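Local atomic coordinates of putative ABC transporter, periplasmic binding protein, amino acid (Neisseria gonorrhoeae, PDB entry 2YJP), a protein that binds L-cysteine as a solute receptor, probably delivering it in the periplasm to an ABC transporter for uptake. Residues A[124-129]-A[172-177]; A[177-182]-A[231-236]. The protein carries 1 engineered substitution. All coordinates share one frame; numbering follows the deposited sequence.

Interaction 1. Residues A[124-129]-A[172-177]; sequences NFTQTP and GTTADA. With CYS (cysteine), chain D.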
loop_
_atom_site.group_PDB
_atom_site.type_symbol
_atom_site.label_atom_id
_atom_site.label_comp_id
_atom_site.label_asym_id
_atom_site.label_seq_id
_atom_site.Cartn_x
_atom_site.Cartn_y
_atom_site.Cartn_z
ATOM N N ASN A 124 0.201 -3.130 -0.174
ATOM C CA ASN A 124 -0.566 -2.052 0.479
ATOM C C ASN A 124 -1.803 -1.560 -0.306
ATOM O O ASN A 124 -1.899 -0.370 -0.667
ATOM C CB ASN A 124 0.403 -0.887 0.841
ATOM C CG ASN A 124 -0.017 -0.150 2.097
ATOM O OD1 ASN A 124 -0.184 1.084 2.095
ATOM N ND2 ASN A 124 -0.189 -0.908 3.201
ATOM N N PHE A 125 -2.797 -2.438 -0.424
ATOM C CA PHE A 125 -3.797 -2.387 -1.469
ATOM C C PHE A 125 -5.161 -1.887 -0.996
ATOM O O PHE A 125 -5.877 -2.570 -0.214
ATOM C CB PHE A 125 -3.932 -3.800 -2.073
ATOM C CG PHE A 125 -4.512 -3.845 -3.455
ATOM C CD1 PHE A 125 -4.500 -2.744 -4.294
ATOM C CD2 PHE A 125 -5.053 -5.047 -3.933
ATOM C CE1 PHE A 125 -5.039 -2.847 -5.592
ATOM C CE2 PHE A 125 -5.577 -5.158 -5.198
ATOM C CZ PHE A 125 -5.559 -4.079 -6.030
ATOM N N THR A 126 -5.532 -0.687 -1.433
ATOM C CA THR A 126 -6.754 -0.100 -0.944
ATOM C C THR A 126 -7.920 -0.801 -1.639
ATOM O O THR A 126 -7.936 -0.955 -2.860
ATOM C CB THR A 126 -6.819 1.399 -1.244
ATOM O OG1 THR A 126 -5.712 2.078 -0.609
ATOM C CG2 THR A 126 -8.181 1.999 -0.746
ATOM N N GLN A 127 -8.882 -1.221 -0.840
ATOM C CA GLN A 127 -10.136 -1.775 -1.330
ATOM C C GLN A 127 -11.047 -0.677 -1.842
ATOM O O GLN A 127 -11.273 0.321 -1.145
ATOM C CB GLN A 127 -10.815 -2.510 -0.186
ATOM C CG GLN A 127 -12.223 -2.962 -0.532
ATOM C CD GLN A 127 -12.849 -3.877 0.515
ATOM O OE1 GLN A 127 -12.447 -3.893 1.680
ATOM N NE2 GLN A 127 -13.864 -4.642 0.087
ATOM N N THR A 128 -11.503 -0.839 -3.084
ATOM C CA THR A 128 -12.509 0.034 -3.693
ATOM C C THR A 128 -13.564 -0.827 -4.389
ATOM O O THR A 128 -13.284 -1.954 -4.763
ATOM C CB THR A 128 -11.898 1.047 -4.729
ATOM O OG1 THR A 128 -11.558 0.381 -5.967
ATOM C CG2 THR A 128 -10.661 1.756 -4.144
ATOM N N PRO A 129 -14.781 -0.278 -4.582
ATOM C CA PRO A 129 -15.789 -1.033 -5.325
ATOM C C PRO A 129 -15.321 -1.412 -6.734
ATOM O O PRO A 129 -15.612 -2.547 -7.169
ATOM C CB PRO A 129 -16.978 -0.065 -5.398
ATOM C CG PRO A 129 -16.753 0.914 -4.228
ATOM C CD PRO A 129 -15.261 1.051 -4.148
ATOM N N GLY A 172 -1.690 4.203 -11.238
ATOM C CA GLY A 172 -2.518 3.053 -10.862
ATOM C C GLY A 172 -2.860 3.064 -9.352
ATOM O O GLY A 172 -3.275 2.062 -8.816
ATOM N N THR A 173 -2.581 4.187 -8.671
ATOM C CA THR A 173 -2.930 4.318 -7.284
ATOM C C THR A 173 -4.321 4.943 -7.110
ATOM O O THR A 173 -4.933 5.464 -8.055
ATOM C CB THR A 173 -1.893 5.179 -6.486
ATOM O OG1 THR A 173 -1.764 6.485 -7.058
ATOM C CG2 THR A 173 -0.512 4.483 -6.404
ATOM N N THR A 174 -4.820 4.890 -5.880
ATOM C CA THR A 174 -6.092 5.554 -5.551
ATOM C C THR A 174 -5.933 7.058 -5.725
ATOM O O THR A 174 -6.877 7.699 -6.159
ATOM C CB THR A 174 -6.551 5.262 -4.141
ATOM O OG1 THR A 174 -5.417 5.376 -3.282
ATOM C CG2 THR A 174 -7.187 3.796 -4.028
ATOM N N ALA A 175 -4.739 7.623 -5.480
ATOM C CA ALA A 175 -4.597 9.078 -5.772
ATOM C C ALA A 175 -4.782 9.396 -7.254
ATOM O O ALA A 175 -5.445 10.388 -7.589
ATOM C CB ALA A 175 -3.314 9.660 -5.254
ATOM N N ASP A 176 -4.167 8.569 -8.119
ATOM C CA ASP A 176 -4.349 8.657 -9.575
ATOM C C ASP A 176 -5.839 8.563 -9.897
ATOM O O ASP A 176 -6.370 9.409 -10.615
ATOM C CB ASP A 176 -3.569 7.482 -10.220
ATOM C CG ASP A 176 -3.663 7.443 -11.727
ATOM O OD1 ASP A 176 -4.254 8.356 -12.379
ATOM O OD2 ASP A 176 -3.132 6.447 -12.264
ATOM N N ALA A 177 -6.530 7.558 -9.346
ATOM C CA ALA A 177 -7.961 7.379 -9.668
ATOM C C ALA A 177 -8.845 8.554 -9.133
ATOM O O ALA A 177 -9.726 9.083 -9.811
ATOM C CB ALA A 177 -8.479 6.056 -9.123
HETATM N N CYS D . -2.965 1.998 -1.072
HETATM C CA CYS D . -3.096 2.804 -2.308
HETATM C C CYS D . -3.633 1.930 -3.443
HETATM O O CYS D . -3.945 0.724 -3.202
HETATM C CB CYS D . -1.762 3.394 -2.744
HETATM S SG CYS D . -0.450 2.186 -2.999
HETATM O OXT CYS D . -3.765 2.432 -4.562
HETATM O O HOH W 1 -5.775 4.728 -0.560
#

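Interaction 2. Residues A[177-182]-A[231-236]; sequences AFFTKS and GNLGPA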
loop_
_atom_site.group_PDB
_atom_site.type_symbol
_atom_site.label_atom_id
_atom_site.label_comp_id
_atom_site.label_asym_id
_atom_site.label_seq_id
_atom_site.Cartn_x
_atom_site.Cartn_y
_atom_site.Cartn_z
ATOM N N ALA A 177 -6.530 7.558 -9.346
ATOM C CA ALA A 177 -7.961 7.379 -9.668
ATOM C C ALA A 177 -8.845 8.554 -9.133
ATOM O O ALA A 177 -9.726 9.083 -9.811
ATOM C CB ALA A 177 -8.479 6.056 -9.123
ATOM N N PHE A 178 -8.538 8.988 -7.942
ATOM C CA PHE A 178 -9.244 10.101 -7.354
ATOM C C PHE A 178 -9.226 11.407 -8.188
ATOM O O PHE A 178 -10.276 11.980 -8.469
ATOM C CB PHE A 178 -8.692 10.385 -5.967
ATOM C CG PHE A 178 -9.380 11.527 -5.263
ATOM C CD1 PHE A 178 -10.665 11.366 -4.747
ATOM C CD2 PHE A 178 -8.743 12.749 -5.101
ATOM C CE1 PHE A 178 -11.335 12.423 -4.060
ATOM C CE2 PHE A 178 -9.390 13.812 -4.404
ATOM C CZ PHE A 178 -10.710 13.635 -3.901
ATOM N N PHE A 179 -8.028 11.853 -8.569
ATOM C CA PHE A 179 -7.847 13.087 -9.354
ATOM C C PHE A 179 -8.391 12.952 -10.772
ATOM O O PHE A 179 -9.056 13.839 -11.245
ATOM C CB PHE A 179 -6.365 13.499 -9.326
ATOM C CG PHE A 179 -6.027 14.267 -8.102
ATOM C CD1 PHE A 179 -6.305 15.628 -8.028
ATOM C CD2 PHE A 179 -5.548 13.632 -6.982
ATOM C CE1 PHE A 179 -6.053 16.332 -6.875
ATOM C CE2 PHE A 179 -5.292 14.317 -5.834
ATOM C CZ PHE A 179 -5.524 15.661 -5.766
ATOM N N THR A 180 -8.140 11.826 -11.429
ATOM C CA THR A 180 -8.750 11.522 -12.689
ATOM C C THR A 180 -10.304 11.629 -12.651
ATOM O O THR A 180 -10.918 12.200 -13.555
ATOM C CB THR A 180 -8.342 10.103 -13.140
ATOM O OG1 THR A 180 -6.934 10.067 -13.292
ATOM C CG2 THR A 180 -8.987 9.740 -14.431
ATOM N N LYS A 181 -10.929 11.074 -11.617
ATOM C CA LYS A 181 -12.373 11.041 -11.550
ATOM C C LYS A 181 -12.961 12.355 -10.982
ATOM O O LYS A 181 -13.919 12.939 -11.548
ATOM C CB LYS A 181 -12.804 9.836 -10.706
ATOM C CG LYS A 181 -14.226 9.376 -10.949
ATOM C CD LYS A 181 -15.167 9.732 -9.795
ATOM C CE LYS A 181 -16.669 9.573 -10.234
ATOM N N SER A 182 -12.373 12.848 -9.903
ATOM C CA SER A 182 -12.992 13.948 -9.196
ATOM C C SER A 182 -12.451 15.350 -9.561
ATOM O O SER A 182 -13.118 16.349 -9.324
ATOM C CB SER A 182 -12.850 13.667 -7.702
ATOM O OG SER A 182 -13.713 12.577 -7.372
ATOM N N GLY A 231 -3.495 17.179 4.528
ATOM C CA GLY A 231 -3.390 15.904 5.227
ATOM C C GLY A 231 -4.406 14.869 4.824
ATOM O O GLY A 231 -4.182 13.664 5.005
ATOM N N ASN A 232 -5.540 15.335 4.291
ATOM C CA ASN A 232 -6.711 14.473 4.150
ATOM C C ASN A 232 -7.630 14.994 3.038
ATOM O O ASN A 232 -8.086 16.130 3.069
ATOM C CB ASN A 232 -7.443 14.389 5.514
ATOM C CG ASN A 232 -8.683 13.525 5.461
ATOM O OD1 ASN A 232 -9.665 13.889 4.807
ATOM N ND2 ASN A 232 -8.664 12.388 6.172
ATOM N N LEU A 233 -7.886 14.167 2.041
ATOM C CA LEU A 233 -8.762 14.506 0.915
ATOM C C LEU A 233 -10.109 13.797 1.051
ATOM O O LEU A 233 -10.851 13.678 0.062
ATOM C CB LEU A 233 -8.109 14.050 -0.395
ATOM C CG LEU A 233 -6.917 14.786 -0.994
ATOM C CD1 LEU A 233 -6.245 13.970 -2.098
ATOM C CD2 LEU A 233 -7.377 16.151 -1.592
ATOM N N GLY A 234 -10.458 13.335 2.256
ATOM C CA GLY A 234 -11.725 12.644 2.460
ATOM C C GLY A 234 -11.571 11.456 3.420
ATOM O O GLY A 234 -10.441 11.135 3.840
ATOM N N PRO A 235 -12.710 10.767 3.746
ATOM C CA PRO A 235 -12.674 9.632 4.692
ATOM C C PRO A 235 -11.708 8.552 4.301
ATOM O O PRO A 235 -11.502 8.237 3.104
ATOM C CB PRO A 235 -14.112 9.064 4.662
ATOM C CG PRO A 235 -14.989 10.251 4.194
ATOM C CD PRO A 235 -14.071 10.998 3.197
ATOM N N ALA A 236 -11.128 7.973 5.339
ATOM C CA ALA A 236 -10.252 6.801 5.212
ATOM C C ALA A 236 -10.901 5.579 4.503
ATOM O O ALA A 236 -12.071 5.334 4.637
ATOM C CB ALA A 236 -9.732 6.449 6.564
#

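Interaction 1. Residues A[124-129]-A[172-177]
T126 and T174 come closest across this contact, their CA atoms 7.3 Å apart; 124-129 is an irregular loop, whereas 172-177 turns into helix 174-182 with T173 as its N-cap. D176 N reaches back to T173 OG1 in a weak bond. The bound cysteine bridges the two backbones through its carboxylate: T126 N gives a nearly linear bond to CYS O (2.8 Å, 177°), and T174 N a more bent one to CYS OXT (3.0 Å, 142°). The segments thus form facing walls of the ligand pocket, with backbone N-H groups and a helix N-terminus receiving the carboxylate, probably as in related solute-binding proteins. CYS N donates to N124 O (2.6 Å). A chi1 of -60° sets T126 OG1 beside its own backbone N, pointing both at CYS N (2.8 Å) and at a water that is also bonded to T174 OG1. Direct packing is thin: T174 CG2 lies 3.7 Å from T126 CB, the side chains crossing near a right angle, and 4.0 Å from T128 CG2. R109, R131 and D212 also bond the ligand. T126 touches I239 of strand 237-244, T174 touches L146 of strand 142-151, and T128 caps helix 129-132 through R131 N.

Interaction 2. Residues A[177-182]-A[231-236]
L233 meets F178 and F179 mainly through apolar contacts, with one methyl group serving both rings. Its CD1 lies 3.9 Å from F178 CE2 and equally 3.9 Å from F179 CE2, obliquely placed against each ring. The leucine crosses the F179 side chain at about a right angle and that of F178 at a slant. Its second methyl, CD2, takes a smaller share, 4.2 Å from F178 CE2, and F178 CZ approaches the backbone oxygen L233 O at 4.0 Å. F178 has its CG anti to the backbone N (chi1 -179°) and sends the ring outward from the helix to the loop; F179, at chi1 -83°, starts in a different direction, yet the outer end of its ring comes round to the same methyl.

Aromatic packing within the helix sets the two rings against each other. F178 CD2 sits 3.7 Å above one face of the F179 ring, offset toward its rim, while F179 CD2 lies in the plane of the F178 ring at its edge, and S182 CB lies above one face of F178, toward the rim. Both rings also meet that of H183, a zinc ligand.

The contact joins helix 174-182 to the loop between strands 226-230 and 237-244, in the lobe built on the mixed sheet of what is probably a two-lobed, type II periplasmic binding protein. L146 and V148 of strand 142-151 also touch L233, and L146 reaches F178 as well; M159 touches both F179 and L233.

Polar interactions shape the loop itself. N232 OD1 accepts from G234 N at 2.7 Å, making an Asx turn, with the donor 48° out of the carbonyl plane. The backbone angles of G234 call for glycine, since a CB there would be jammed against L233 O and P235 CD. A backbone bond between L233 and L146 ties the loop to strand 142-151.

How the interactions relate
Interactions 1 and 2 lie in series on helix 174-182, sharing A177, with centres about 10 Å apart. Interaction 1 uses the N-terminal start of the helix, where T173 and T174 line the cysteine pocket; interaction 2 uses the later turns, whose aromatic side chains pack on the 231-236 loop, and includes none of the residues of that pocket. Both contacts lean on strand 142-151, while strand 237-244, a neighbour of interaction 1, is the continuation of the 231-236 loop. Interaction 1 is the more central, its centre about 9 Å from the chain centre against about 15 Å for interaction 2. The nearest atoms of the F179 side chain and a bound zinc ion are about 7 Å apart.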